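Local structure of chitinase (Thermococcus chitonophagus, 5XSW) at residues A[24-29]-A[416-421]; A[265-270]-A[468-473]; A[425-430]-A[461-466]. The protein probably hydrolyses chitin as an endochitinase, its C-terminal part, the piece in this chain, holding a bound glycan in the helical domain. One frame throughout, in Å; residues are numbered along the deposited sequence.

Contact 1: A[24-29]-A[416-421]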
ATOM      1  N   THR A  24     -12.979  20.872 -13.707  1.00 38.86           N
ATOM      2  CA  THR A  24     -13.761  20.991 -12.477  1.00 43.63           C
ATOM      3  C   THR A  24     -14.439  19.660 -12.096  1.00 46.83           C
ATOM      4  O   THR A  24     -14.911  19.496 -10.981  1.00 46.94           O
ATOM      5  CB  THR A  24     -14.846  22.117 -12.577  1.00 45.84           C
ATOM      6  OG1 THR A  24     -15.670  21.886 -13.724  1.00 46.15           O
ATOM      7  CG2 THR A  24     -14.178  23.509 -12.664  1.00 43.05           C
ATOM      8  N   HIS A  25     -14.466  18.709 -13.020  1.00 39.66           N
ATOM      9  CA  HIS A  25     -14.915  17.364 -12.702  1.00 44.71           C
ATOM     10  C   HIS A  25     -13.950  16.385 -13.376  1.00 44.24           C
ATOM     11  O   HIS A  25     -13.178  16.777 -14.245  1.00 37.86           O
ATOM     12  CB  HIS A  25     -16.356  17.134 -13.186  1.00 44.12           C
ATOM     13  CG  HIS A  25     -16.527  17.394 -14.648  1.00 55.40           C
ATOM     14  ND1 HIS A  25     -16.374  16.411 -15.603  1.00 60.43           N
ATOM     15  CD2 HIS A  25     -16.783  18.540 -15.325  1.00 60.59           C
ATOM     16  CE1 HIS A  25     -16.546  16.935 -16.806  1.00 59.46           C
ATOM     17  NE2 HIS A  25     -16.794  18.226 -16.665  1.00 65.83           N
ATOM     18  N   TYR A  26     -14.009  15.123 -12.978  1.00 40.78           N
ATOM     19  CA  TYR A  26     -13.115  14.096 -13.503  1.00 37.17           C
ATOM     20  C   TYR A  26     -13.102  14.105 -15.012  1.00 37.85           C
ATOM     21  O   TYR A  26     -14.150  14.065 -15.647  1.00 39.41           O
ATOM     22  CB  TYR A  26     -13.529  12.688 -13.013  1.00 37.85           C
ATOM     23  CG  TYR A  26     -12.753  11.615 -13.725  1.00 32.79           C
ATOM     24  CD1 TYR A  26     -11.399  11.443 -13.456  1.00 36.07           C
ATOM     25  CD2 TYR A  26     -13.344  10.809 -14.682  1.00 33.08           C
ATOM     26  CE1 TYR A  26     -10.651  10.485 -14.126  1.00 33.46           C
ATOM     27  CE2 TYR A  26     -12.597   9.842 -15.364  1.00 33.72           C
ATOM     28  CZ  TYR A  26     -11.248   9.702 -15.071  1.00 29.09           C
ATOM     29  OH  TYR A  26     -10.463   8.791 -15.722  1.00 31.72           O
ATOM     30  N   VAL A  27     -11.907  14.140 -15.602  1.00 35.09           N
ATOM     31  CA  VAL A  27     -11.771  13.770 -17.006  1.00 29.20           C
ATOM     32  C   VAL A  27     -10.513  12.870 -17.124  1.00 31.10           C
ATOM     33  O   VAL A  27      -9.586  12.982 -16.310  1.00 33.12           O
ATOM     34  CB  VAL A  27     -11.649  15.019 -17.972  1.00 39.84           C
ATOM     35  CG1 VAL A  27     -12.673  16.088 -17.627  1.00 46.24           C
ATOM     36  CG2 VAL A  27     -10.283  15.587 -17.970  1.00 39.80           C
ATOM     37  N   TRP A  28     -10.521  11.986 -18.105  1.00 29.88           N
ATOM     38  CA  TRP A  28      -9.475  11.006 -18.349  1.00 29.65           C
ATOM     39  C   TRP A  28      -8.117  11.651 -18.374  1.00 32.91           C
ATOM     40  O   TRP A  28      -7.911  12.626 -19.102  1.00 30.70           O
ATOM     41  CB  TRP A  28      -9.727  10.302 -19.659  1.00 28.66           C
ATOM     42  CG  TRP A  28      -8.596   9.404 -20.037  1.00 29.27           C
ATOM     43  CD1 TRP A  28      -7.603   9.660 -20.951  1.00 30.42           C
ATOM     44  CD2 TRP A  28      -8.371   8.062 -19.549  1.00 28.76           C
ATOM     45  NE1 TRP A  28      -6.747   8.576 -21.032  1.00 30.82           N
ATOM     46  CE2 TRP A  28      -7.212   7.570 -20.209  1.00 30.42           C
ATOM     47  CE3 TRP A  28      -9.049   7.229 -18.627  1.00 29.73           C
ATOM     48  CZ2 TRP A  28      -6.688   6.298 -19.958  1.00 28.51           C
ATOM     49  CZ3 TRP A  28      -8.533   5.947 -18.377  1.00 28.13           C
ATOM     50  CH2 TRP A  28      -7.375   5.482 -19.059  1.00 26.76           C
ATOM     51  N   ASN A  29      -7.228  11.164 -17.502  1.00 29.03           N
ATOM     52  CA  ASN A  29      -5.835  11.601 -17.434  1.00 30.07           C
ATOM     53  C   ASN A  29      -5.680  13.012 -16.891  1.00 34.52           C
ATOM     54  O   ASN A  29      -4.595  13.529 -16.837  1.00 33.47           O
ATOM     55  CB  ASN A  29      -5.169  11.524 -18.816  1.00 31.93           C
ATOM     56  CG  ASN A  29      -3.738  11.011 -18.738  1.00 34.49           C
ATOM     57  OD1 ASN A  29      -3.326  10.469 -17.715  1.00 26.81           O
ATOM     58  ND2 ASN A  29      -2.986  11.138 -19.842  1.00 29.05           N
ATOM     59  N   PRO A 416     -16.333   6.696 -13.378  1.00 42.75           N
ATOM     60  CA  PRO A 416     -17.423   7.377 -14.072  1.00 42.28           C
ATOM     61  C   PRO A 416     -16.962   8.661 -14.747  1.00 36.05           C
ATOM     62  O   PRO A 416     -16.290   9.467 -14.107  1.00 44.19           O
ATOM     63  CB  PRO A 416     -18.410   7.700 -12.940  1.00 46.84           C
ATOM     64  CG  PRO A 416     -18.146   6.659 -11.918  1.00 49.02           C
ATOM     65  CD  PRO A 416     -16.662   6.438 -11.966  1.00 45.31           C
ATOM     66  N   GLY A 417     -17.348   8.851 -16.001  1.00 41.50           N
ATOM     67  CA  GLY A 417     -16.982  10.053 -16.720  1.00 44.70           C
ATOM     68  C   GLY A 417     -15.911   9.780 -17.748  1.00 50.01           C
ATOM     69  O   GLY A 417     -15.586  10.642 -18.565  1.00 49.36           O
ATOM     70  N   ALA A 418     -15.317   8.591 -17.705  1.00 43.19           N
ATOM     71  CA  ALA A 418     -14.266   8.306 -18.664  1.00 38.57           C
ATOM     72  C   ALA A 418     -14.878   7.888 -19.978  1.00 42.04           C
ATOM     73  O   ALA A 418     -14.428   8.295 -21.035  1.00 39.46           O
ATOM     74  CB  ALA A 418     -13.311   7.215 -18.145  1.00 37.21           C
ATOM     75  N   ILE A 419     -15.862   7.003 -19.911  1.00 40.60           N
ATOM     76  CA  ILE A 419     -16.532   6.515 -21.101  1.00 35.69           C
ATOM     77  C   ILE A 419     -18.040   6.597 -20.804  1.00 47.04           C
ATOM     78  O   ILE A 419     -18.513   5.970 -19.850  1.00 41.71           O
ATOM     79  CB  ILE A 419     -16.140   5.060 -21.439  1.00 42.83           C
ATOM     80  CG1 ILE A 419     -14.610   4.883 -21.472  1.00 31.58           C
ATOM     81  CG2 ILE A 419     -16.817   4.608 -22.765  1.00 38.43           C
ATOM     82  CD1 ILE A 419     -14.150   3.442 -21.749  1.00 34.94           C
ATOM     83  N   SER A 420     -18.790   7.390 -21.575  1.00 49.27           N
ATOM     84  CA  SER A 420     -20.234   7.531 -21.305  1.00 49.44           C
ATOM     85  C   SER A 420     -20.985   6.270 -21.662  1.00 43.96           C
ATOM     86  O   SER A 420     -20.456   5.416 -22.388  1.00 40.86           O
ATOM     87  CB  SER A 420     -20.827   8.698 -22.088  1.00 50.56           C
ATOM     88  OG  SER A 420     -20.797   8.414 -23.477  1.00 48.11           O
ATOM     89  N   ASP A 421     -22.234   6.165 -21.210  1.00 49.29           N
ATOM     90  CA  ASP A 421     -23.067   5.008 -21.572  1.00 49.70           C
ATOM     91  C   ASP A 421     -23.206   4.883 -23.082  1.00 49.05           C
ATOM     92  O   ASP A 421     -23.129   3.786 -23.634  1.00 45.99           O
ATOM     93  CB  ASP A 421     -24.443   5.098 -20.927  1.00 55.47           C
ATOM     94  CG  ASP A 421     -24.382   4.913 -19.433  1.00 66.52           C
ATOM     95  OD1 ASP A 421     -23.385   5.371 -18.846  1.00 70.04           O
ATOM     96  OD2 ASP A 421     -25.297   4.294 -18.842  1.00 70.08           O
TER
HETATM   97  O   HOH W   1     -12.937  11.915 -19.907  1.00 42.80           O

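Contact 2: A[265-270]-A[468-473]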
ATOM      1  N   PRO A 265      -5.955   6.633 -10.359  1.00 26.98           N
ATOM      2  CA  PRO A 265      -7.393   6.955 -10.321  1.00 26.09           C
ATOM      3  C   PRO A 265      -8.075   6.764 -11.674  1.00 29.69           C
ATOM      4  O   PRO A 265      -9.283   6.520 -11.671  1.00 24.59           O
ATOM      5  CB  PRO A 265      -7.418   8.445  -9.890  1.00 27.31           C
ATOM      6  CG  PRO A 265      -6.067   8.963 -10.209  1.00 26.41           C
ATOM      7  CD  PRO A 265      -5.094   7.796 -10.069  1.00 24.72           C
ATOM      8  N   ASP A 266      -7.348   6.835 -12.807  1.00 25.51           N
ATOM      9  CA  ASP A 266      -8.001   6.598 -14.101  1.00 24.49           C
ATOM     10  C   ASP A 266      -8.302   5.142 -14.333  1.00 28.01           C
ATOM     11  O   ASP A 266      -9.168   4.827 -15.130  1.00 29.53           O
ATOM     12  CB  ASP A 266      -7.135   7.112 -15.265  1.00 24.07           C
ATOM     13  CG  ASP A 266      -6.995   8.635 -15.198  1.00 26.91           C
ATOM     14  OD1 ASP A 266      -7.998   9.310 -15.531  1.00 27.67           O
ATOM     15  OD2 ASP A 266      -5.935   9.143 -14.760  1.00 29.49           O
ATOM     16  N   ILE A 267      -7.563   4.244 -13.685  1.00 23.09           N
ATOM     17  CA  ILE A 267      -7.811   2.804 -13.906  1.00 21.39           C
ATOM     18  C   ILE A 267      -8.788   2.198 -12.837  1.00 26.64           C
ATOM     19  O   ILE A 267      -9.672   1.424 -13.175  1.00 25.20           O
ATOM     20  CB  ILE A 267      -6.474   2.003 -13.889  1.00 24.73           C
ATOM     21  CG1 ILE A 267      -5.581   2.464 -15.061  1.00 29.54           C
ATOM     22  CG2 ILE A 267      -6.734   0.477 -14.048  1.00 23.11           C
ATOM     23  CD1 ILE A 267      -4.133   1.874 -15.000  1.00 31.62           C
ATOM     24  N   PHE A 268      -8.626   2.594 -11.580  1.00 25.62           N
ATOM     25  CA  PHE A 268      -9.389   1.987 -10.472  1.00 25.62           C
ATOM     26  C   PHE A 268     -10.450   2.914  -9.932  1.00 25.99           C
ATOM     27  O   PHE A 268     -10.112   4.023  -9.532  1.00 25.62           O
ATOM     28  CB  PHE A 268      -8.433   1.626  -9.328  1.00 20.98           C
ATOM     29  CG  PHE A 268      -7.474   0.554  -9.678  1.00 25.43           C
ATOM     30  CD1 PHE A 268      -7.864  -0.788  -9.661  1.00 25.63           C
ATOM     31  CD2 PHE A 268      -6.169   0.869 -10.029  1.00 24.03           C
ATOM     32  CE1 PHE A 268      -6.960  -1.799  -9.988  1.00 29.61           C
ATOM     33  CE2 PHE A 268      -5.285  -0.126 -10.362  1.00 27.75           C
ATOM     34  CZ  PHE A 268      -5.667  -1.464 -10.334  1.00 24.74           C
ATOM     35  N   PRO A 269     -11.731   2.457  -9.908  1.00 22.38           N
ATOM     36  CA  PRO A 269     -12.725   3.264  -9.184  1.00 28.18           C
ATOM     37  C   PRO A 269     -12.458   3.224  -7.672  1.00 29.25           C
ATOM     38  O   PRO A 269     -11.774   2.317  -7.187  1.00 26.17           O
ATOM     39  CB  PRO A 269     -14.064   2.586  -9.551  1.00 27.55           C
ATOM     40  CG  PRO A 269     -13.699   1.099  -9.769  1.00 28.06           C
ATOM     41  CD  PRO A 269     -12.261   1.167 -10.383  1.00 23.44           C
ATOM     42  N   ASP A 270     -13.008   4.178  -6.927  1.00 27.27           N
ATOM     43  CA  ASP A 270     -12.758   4.254  -5.489  1.00 29.32           C
ATOM     44  C   ASP A 270     -13.287   3.028  -4.744  1.00 29.94           C
ATOM     45  O   ASP A 270     -12.832   2.763  -3.633  1.00 34.40           O
ATOM     46  CB  ASP A 270     -13.422   5.524  -4.890  1.00 35.23           C
ATOM     47  CG  ASP A 270     -12.718   6.838  -5.342  1.00 43.23           C
ATOM     48  OD1 ASP A 270     -11.532   6.800  -5.734  1.00 42.71           O
ATOM     49  OD2 ASP A 270     -13.352   7.910  -5.283  1.00 45.32           O
ATOM     50  N   HIS A 468      -4.259   5.653 -24.243  1.00 29.60           N
ATOM     51  CA  HIS A 468      -4.884   4.535 -23.544  1.00 28.26           C
ATOM     52  C   HIS A 468      -4.229   4.242 -22.200  1.00 29.36           C
ATOM     53  O   HIS A 468      -4.888   3.779 -21.289  1.00 28.30           O
ATOM     54  CB  HIS A 468      -4.848   3.291 -24.408  1.00 28.86           C
ATOM     55  CG  HIS A 468      -5.672   3.402 -25.650  1.00 32.55           C
ATOM     56  ND1 HIS A 468      -6.791   4.209 -25.735  1.00 34.43           N
ATOM     57  CD2 HIS A 468      -5.538   2.809 -26.861  1.00 33.41           C
ATOM     58  CE1 HIS A 468      -7.317   4.093 -26.941  1.00 32.13           C
ATOM     59  NE2 HIS A 468      -6.575   3.249 -27.642  1.00 31.80           N
ATOM     60  N   ILE A 469      -2.928   4.500 -22.087  1.00 25.13           N
ATOM     61  CA  ILE A 469      -2.225   4.346 -20.801  1.00 24.22           C
ATOM     62  C   ILE A 469      -2.126   5.689 -20.106  1.00 27.13           C
ATOM     63  O   ILE A 469      -1.467   6.610 -20.618  1.00 29.27           O
ATOM     64  CB  ILE A 469      -0.829   3.731 -21.025  1.00 25.82           C
ATOM     65  CG1 ILE A 469      -0.982   2.405 -21.785  1.00 26.02           C
ATOM     66  CG2 ILE A 469      -0.039   3.605 -19.690  1.00 23.24           C
ATOM     67  CD1 ILE A 469       0.372   1.751 -22.154  1.00 24.60           C
ATOM     68  N   PRO A 470      -2.803   5.835 -18.947  1.00 24.26           N
ATOM     69  CA  PRO A 470      -2.820   7.120 -18.247  1.00 23.07           C
ATOM     70  C   PRO A 470      -1.543   7.287 -17.434  1.00 21.65           C
ATOM     71  O   PRO A 470      -0.892   6.272 -17.148  1.00 23.17           O
ATOM     72  CB  PRO A 470      -4.077   7.013 -17.339  1.00 25.78           C
ATOM     73  CG  PRO A 470      -4.112   5.539 -16.985  1.00 23.95           C
ATOM     74  CD  PRO A 470      -3.602   4.798 -18.242  1.00 24.22           C
ATOM     75  N   ARG A 471      -1.180   8.513 -17.069  1.00 22.24           N
ATOM     76  CA  ARG A 471      -0.068   8.719 -16.132  1.00 24.09           C
ATOM     77  C   ARG A 471      -0.459   8.299 -14.700  1.00 24.68           C
ATOM     78  O   ARG A 471      -1.591   8.567 -14.278  1.00 25.83           O
ATOM     79  CB  ARG A 471       0.361  10.190 -16.083  1.00 21.98           C
ATOM     80  CG  ARG A 471       0.716  10.794 -17.473  1.00 29.42           C
ATOM     81  CD  ARG A 471       1.199  12.274 -17.314  1.00 30.27           C
ATOM     82  NE  ARG A 471      -0.009  13.033 -17.146  1.00 34.95           N
ATOM     83  CZ  ARG A 471      -0.750  13.471 -18.147  1.00 33.27           C
ATOM     84  NH1 ARG A 471      -0.335  13.332 -19.395  1.00 33.55           N
ATOM     85  NH2 ARG A 471      -1.888  14.076 -17.890  1.00 35.20           N
ATOM     86  N   PRO A 472       0.470   7.663 -13.977  1.00 23.19           N
ATOM     87  CA  PRO A 472       0.340   7.570 -12.519  1.00 26.67           C
ATOM     88  C   PRO A 472       0.328   8.986 -11.978  1.00 33.37           C
ATOM     89  O   PRO A 472       1.038   9.865 -12.511  1.00 26.56           O
ATOM     90  CB  PRO A 472       1.611   6.817 -12.072  1.00 21.97           C
ATOM     91  CG  PRO A 472       2.634   7.092 -13.248  1.00 23.16           C
ATOM     92  CD  PRO A 472       1.772   7.168 -14.471  1.00 22.63           C
ATOM     93  N   THR A 473      -0.461   9.237 -10.938  1.00 25.49           N
ATOM     94  CA  THR A 473      -0.610  10.614 -10.481  1.00 24.84           C
ATOM     95  C   THR A 473      -1.154  10.674  -9.046  1.00 33.90           C
ATOM     96  O   THR A 473      -1.381   9.616  -8.442  1.00 27.94           O
ATOM     97  CB  THR A 473      -1.543  11.403 -11.472  1.00 24.36           C
ATOM     98  OG1 THR A 473      -1.512  12.803 -11.167  1.00 28.57           O
ATOM     99  CG2 THR A 473      -2.978  10.879 -11.429  1.00 27.80           C
TER
HETATM  100  O   HOH W   2      -4.192   7.487 -13.439  1.00 24.19           O

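Contact 3: A[425-430]-A[461-466]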
ATOM      1  N   ASN A 425     -22.046   1.820 -25.270  1.00 43.98           N
ATOM      2  CA  ASN A 425     -22.999   1.115 -26.139  1.00 39.82           C
ATOM      3  C   ASN A 425     -22.542   1.097 -27.565  1.00 33.70           C
ATOM      4  O   ASN A 425     -22.623   0.064 -28.228  1.00 35.06           O
ATOM      5  CB  ASN A 425     -24.391   1.767 -26.059  1.00 42.57           C
ATOM      6  CG  ASN A 425     -25.024   1.572 -24.714  1.00 50.11           C
ATOM      7  OD1 ASN A 425     -24.711   0.614 -24.006  1.00 48.54           O
ATOM      8  ND2 ASN A 425     -25.910   2.483 -24.337  1.00 62.59           N
ATOM      9  N   ALA A 426     -22.040   2.235 -28.054  1.00 36.64           N
ATOM     10  CA  ALA A 426     -21.494   2.253 -29.422  1.00 37.22           C
ATOM     11  C   ALA A 426     -20.314   1.292 -29.564  1.00 38.11           C
ATOM     12  O   ALA A 426     -20.158   0.582 -30.583  1.00 35.49           O
ATOM     13  CB  ALA A 426     -21.071   3.671 -29.817  1.00 36.40           C
ATOM     14  N   MET A 427     -19.462   1.278 -28.541  1.00 38.88           N
ATOM     15  CA  MET A 427     -18.324   0.348 -28.536  1.00 33.82           C
ATOM     16  C   MET A 427     -18.810  -1.108 -28.636  1.00 28.48           C
ATOM     17  O   MET A 427     -18.326  -1.908 -29.459  1.00 28.64           O
ATOM     18  CB  MET A 427     -17.464   0.600 -27.264  1.00 28.73           C
ATOM     19  CG  MET A 427     -16.166  -0.243 -27.218  1.00 30.50           C
ATOM     20  SD  MET A 427     -15.629  -0.315 -25.485  1.00 34.20           S
ATOM     21  CE  MET A 427     -16.695  -1.608 -24.933  1.00 31.35           C
ATOM     22  N   MET A 428     -19.786  -1.467 -27.812  1.00 30.31           N
ATOM     23  CA  MET A 428     -20.258  -2.837 -27.796  1.00 29.29           C
ATOM     24  C   MET A 428     -20.974  -3.237 -29.112  1.00 34.04           C
ATOM     25  O   MET A 428     -20.827  -4.367 -29.558  1.00 32.09           O
ATOM     26  CB  MET A 428     -21.174  -3.041 -26.566  1.00 36.68           C
ATOM     27  CG  MET A 428     -20.380  -3.112 -25.220  1.00 40.65           C
ATOM     28  SD  MET A 428     -18.951  -4.267 -25.252  1.00 35.28           S
ATOM     29  CE  MET A 428     -19.712  -5.840 -25.579  1.00 32.76           C
ATOM     30  N   ARG A 429     -21.700  -2.312 -29.771  1.00 35.87           N
ATOM     31  CA  ARG A 429     -22.192  -2.611 -31.153  1.00 37.06           C
ATOM     32  C   ARG A 429     -21.040  -2.974 -32.112  1.00 30.55           C
ATOM     33  O   ARG A 429     -21.090  -3.989 -32.826  1.00 34.41           O
ATOM     34  CB  ARG A 429     -22.997  -1.414 -31.723  1.00 38.58           C
ATOM     35  CG  ARG A 429     -24.383  -1.256 -31.071  1.00 45.80           C
ATOM     36  CD  ARG A 429     -25.309  -0.278 -31.829  1.00 48.05           C
ATOM     37  NE  ARG A 429     -24.840   1.110 -31.760  1.00 42.63           N
ATOM     38  CZ  ARG A 429     -25.053   1.918 -30.719  1.00 42.86           C
ATOM     39  NH1 ARG A 429     -25.736   1.494 -29.654  1.00 49.76           N
ATOM     40  NH2 ARG A 429     -24.592   3.153 -30.746  1.00 46.61           N
ATOM     41  N   ASP A 430     -19.972  -2.159 -32.117  1.00 28.96           N
ATOM     42  CA  ASP A 430     -18.794  -2.481 -32.930  1.00 30.62           C
ATOM     43  C   ASP A 430     -18.146  -3.818 -32.561  1.00 31.22           C
ATOM     44  O   ASP A 430     -17.765  -4.600 -33.431  1.00 30.12           O
ATOM     45  CB  ASP A 430     -17.737  -1.388 -32.793  1.00 30.44           C
ATOM     46  CG  ASP A 430     -18.058  -0.133 -33.612  1.00 42.86           C
ATOM     47  OD1 ASP A 430     -19.072  -0.107 -34.383  1.00 39.63           O
ATOM     48  OD2 ASP A 430     -17.262   0.828 -33.488  1.00 36.87           O
ATOM     49  N   MET A 461     -11.033  -0.928 -28.157  1.00 25.33           N
ATOM     50  CA  MET A 461     -10.181   0.174 -27.688  1.00 27.42           C
ATOM     51  C   MET A 461     -10.174   1.412 -28.567  1.00 36.28           C
ATOM     52  O   MET A 461      -9.758   2.508 -28.124  1.00 31.15           O
ATOM     53  CB  MET A 461      -8.720  -0.327 -27.497  1.00 27.82           C
ATOM     54  CG  MET A 461      -8.691  -1.340 -26.302  1.00 28.76           C
ATOM     55  SD  MET A 461      -7.068  -2.092 -26.085  1.00 33.59           S
ATOM     56  CE  MET A 461      -6.184  -0.762 -25.283  1.00 36.26           C
ATOM     57  N   LYS A 462     -10.650   1.256 -29.804  1.00 33.24           N
ATOM     58  CA  LYS A 462     -10.879   2.427 -30.665  1.00 33.26           C
ATOM     59  C   LYS A 462     -11.813   3.375 -29.953  1.00 34.83           C
ATOM     60  O   LYS A 462     -11.799   4.552 -30.199  1.00 36.66           O
ATOM     61  CB  LYS A 462     -11.481   2.007 -32.019  1.00 32.31           C
ATOM     62  CG  LYS A 462     -10.513   1.325 -32.987  1.00 31.67           C
ATOM     63  CD  LYS A 462      -9.594   2.468 -33.603  1.00 42.25           C
ATOM     64  CE  LYS A 462      -8.604   1.971 -34.656  1.00 40.92           C
ATOM     65  NZ  LYS A 462      -7.641   3.078 -35.076  1.00 48.98           N
ATOM     66  N   HIS A 463     -12.666   2.880 -29.080  1.00 29.97           N
ATOM     67  CA  HIS A 463     -13.577   3.735 -28.336  1.00 33.62           C
ATOM     68  C   HIS A 463     -13.082   4.188 -26.967  1.00 36.11           C
ATOM     69  O   HIS A 463     -13.758   4.878 -26.274  1.00 34.90           O
ATOM     70  CB  HIS A 463     -14.942   3.086 -28.182  1.00 31.34           C
ATOM     71  CG  HIS A 463     -15.598   2.745 -29.470  1.00 36.84           C
ATOM     72  ND1 HIS A 463     -16.661   3.453 -29.969  1.00 38.77           N
ATOM     73  CD2 HIS A 463     -15.340   1.777 -30.367  1.00 37.14           C
ATOM     74  CE1 HIS A 463     -17.028   2.933 -31.116  1.00 40.08           C
ATOM     75  NE2 HIS A 463     -16.242   1.915 -31.381  1.00 36.81           N
ATOM     76  N   TRP A 464     -11.854   3.788 -26.561  1.00 34.88           N
ATOM     77  CA  TRP A 464     -11.350   4.154 -25.235  1.00 30.92           C
ATOM     78  C   TRP A 464     -10.659   5.526 -25.238  1.00 32.54           C
ATOM     79  O   TRP A 464     -10.100   5.946 -26.246  1.00 33.83           O
ATOM     80  CB  TRP A 464     -10.394   3.058 -24.733  1.00 29.77           C
ATOM     81  CG  TRP A 464     -11.070   1.751 -24.362  1.00 32.18           C
ATOM     82  CD1 TRP A 464     -12.320   1.327 -24.726  1.00 34.55           C
ATOM     83  CD2 TRP A 464     -10.505   0.693 -23.567  1.00 36.75           C
ATOM     84  NE1 TRP A 464     -12.566   0.071 -24.218  1.00 33.37           N
ATOM     85  CE2 TRP A 464     -11.468  -0.336 -23.493  1.00 31.24           C
ATOM     86  CE3 TRP A 464      -9.265   0.514 -22.917  1.00 34.26           C
ATOM     87  CZ2 TRP A 464     -11.242  -1.532 -22.787  1.00 33.22           C
ATOM     88  CZ3 TRP A 464      -9.041  -0.667 -22.217  1.00 32.19           C
ATOM     89  CH2 TRP A 464     -10.019  -1.680 -22.167  1.00 29.41           C
ATOM     90  N   PRO A 465     -10.686   6.236 -24.104  1.00 34.04           N
ATOM     91  CA  PRO A 465     -10.000   7.532 -24.032  1.00 38.26           C
ATOM     92  C   PRO A 465      -8.516   7.411 -24.416  1.00 35.59           C
ATOM     93  O   PRO A 465      -7.890   6.379 -24.122  1.00 32.55           O
ATOM     94  CB  PRO A 465     -10.126   7.933 -22.560  1.00 35.96           C
ATOM     95  CG  PRO A 465     -11.058   6.990 -21.948  1.00 35.37           C
ATOM     96  CD  PRO A 465     -11.184   5.781 -22.796  1.00 35.63           C
ATOM     97  N   GLU A 466      -7.991   8.441 -25.082  1.00 35.57           N
ATOM     98  CA  GLU A 466      -6.591   8.521 -25.477  1.00 34.15           C
ATOM     99  C   GLU A 466      -5.884   9.538 -24.591  1.00 30.47           C
ATOM    100  O   GLU A 466      -6.508  10.509 -24.152  1.00 32.08           O
ATOM    101  CB  GLU A 466      -6.473   8.913 -26.958  1.00 38.99           C
ATOM    102  CG  GLU A 466      -6.996   7.837 -27.922  1.00 39.05           C
ATOM    103  CD  GLU A 466      -5.941   6.792 -28.231  1.00 43.29           C
ATOM    104  OE1 GLU A 466      -4.894   6.775 -27.545  1.00 45.09           O
ATOM    105  OE2 GLU A 466      -6.130   6.011 -29.192  1.00 50.76           O
TER

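Contact 1: A[24-29]-A[416-421]
Tyr26 sets one rim of its ring against the backbone of Gly417 and Ala418, and so ties the beta-rich N-terminal part of the chain to the helical part: the loop between strands 12-21 and 32-41 meets the loop between helices 399-412 and 421-439. Tyr26 CG, anti to the backbone N (chi1 171°), carries the ring out to meet Pro416 and Ala418. Close packing is concentrated at the rim. Ala418 N lies in the ring plane, 3.8 Å from Tyr26 CE2, with Gly417 C also near that plane, and Ala418 CB packs against Tyr26 CE2 at 3.9 Å. Pro416 O stands oblique to the ring, 3.3 Å from Tyr26 CD2. Pro416 and Gly417 thus meet the tyrosine through their backbone while the residues themselves face solvent. Gly417 fits because it lacks a side chain; a CB there would fall 3.4 Å from Tyr26 CD2 and press on the carbonyl O of Pro416 (phi 106°). Tyr26 OH is hydrogen-bonded to Asp266. An alanine in place of Tyr26 would probably leave Asp266 OD1 with one partner fewer and open a gap beside the methyl of Ala418. The part around Trp28 is looser and wetter. Its indole, held by NE1 on Pro467 O, touches the loop weakly, Trp28 CE3 lying 4.3 Å from Ala418 CB. Here a water replaces direct contact: it accepts from Trp28 N at 3.0 Å and donates to Gly417 O at 3.2 Å.

Contact 2: A[265-270]-A[468-473]
The side chain of Asp266 runs past the ring of Pro470 in the opposite sense, its CB touching both CB and CG of the proline. Asp266 CB is 3.7 Å from Pro470 CB, which also comes within 3.8 Å of Asp266 OD2. The other oxygen, OD1, takes hydrogen bonds from Tyr26 OH and Asn29 N. Ile267 CG2 covers one face of the Phe268 ring, nearer its margin than its middle. This is a buried loop-to-loop junction: 265-267, a helix-like turn lacking the i to i+4 bonds, follows helix 254-263, while 470-472 runs in an extended conformation close to polyproline II on its way to helix 475-482. Pro470 is also gripped by Ile267, whose side chain crosses it at about a right angle, Ile267 CG1 lying 3.9 Å from Pro470 CG. Farther along, Thr473 presents CG2 to Pro265 CG at 3.8 Å, again crosswise. The one polar link between the segments is a water. It donates to Asp266 OD2 at 2.7 Å and to Arg471 O at 2.9 Å, and it accepts from Asp266 N.

Contact 3: A[425-430]-A[461-466]
Met427 and His463 mark the closest backbone approach, their CA atoms 5.8 Å apart. Residues 425-430 are a run of helix 421-439, with Asp430 N bonded to Ala426 O, whereas Met461 to Trp464 form a type I beta turn at the end of helix 449-461, closed by Trp464 N on Met461 O at 2.9 Å. The turn sends His463 toward the helix. Its imidazole lies flat over Met427, whose CA stands 3.6 Å from the ring centroid and almost on the ring normal, a CH-pi contact. Met427 CB touches the same face, 3.6 Å from His463 CG. At the ring edge, His463 NE2 donates to Asp430 OD2 at 2.6 Å, with an N-H...O angle of 145°. The acceptor is nearly in the imidazole plane, yet the nitrogen meets OD2 on its anti side and 33° out of the carboxylate plane. OD1 of Asp430 is bonded to Gly125 N. The short NE2 to OD2 bond would probably favour a protonated imidazole. With CG anti to the backbone N and the chain still extended at chi2 (-159°), Met427 brings SD to the edge of the Trp464 ring. There Trp464 NE1 donates a weak hydrogen bond to Met427 SD at 3.3 Å. Met461 CG covers one face of that indole, while Phe414 and Trp198 meet it edge-to-face. Helix and turn are thus joined by two recognised motifs, a His-carboxylate hydrogen bond and a Met-aromatic contact.

Contact 1 lies at the surface, its centre about 20 Å from the chain centre, and contact 2 is buried, about 11 Å from it; contact 3 is as far out as contact 1 yet largely buried. Asp266 couples contacts 1 and 2, and Trp28 couples contacts 1 and 3 by packing its ring on Pro465. The loop leading from helix 449-461 to helix 475-482 supplies one segment to both contact 2 and contact 3, and helix 421-439 begins at the last residue of segment 416-421 of contact 1. Water links the segments in the two loop-loop contacts, whereas the helix-turn contact uses one short His-carboxylate hydrogen bond and one weak N-H...S bond.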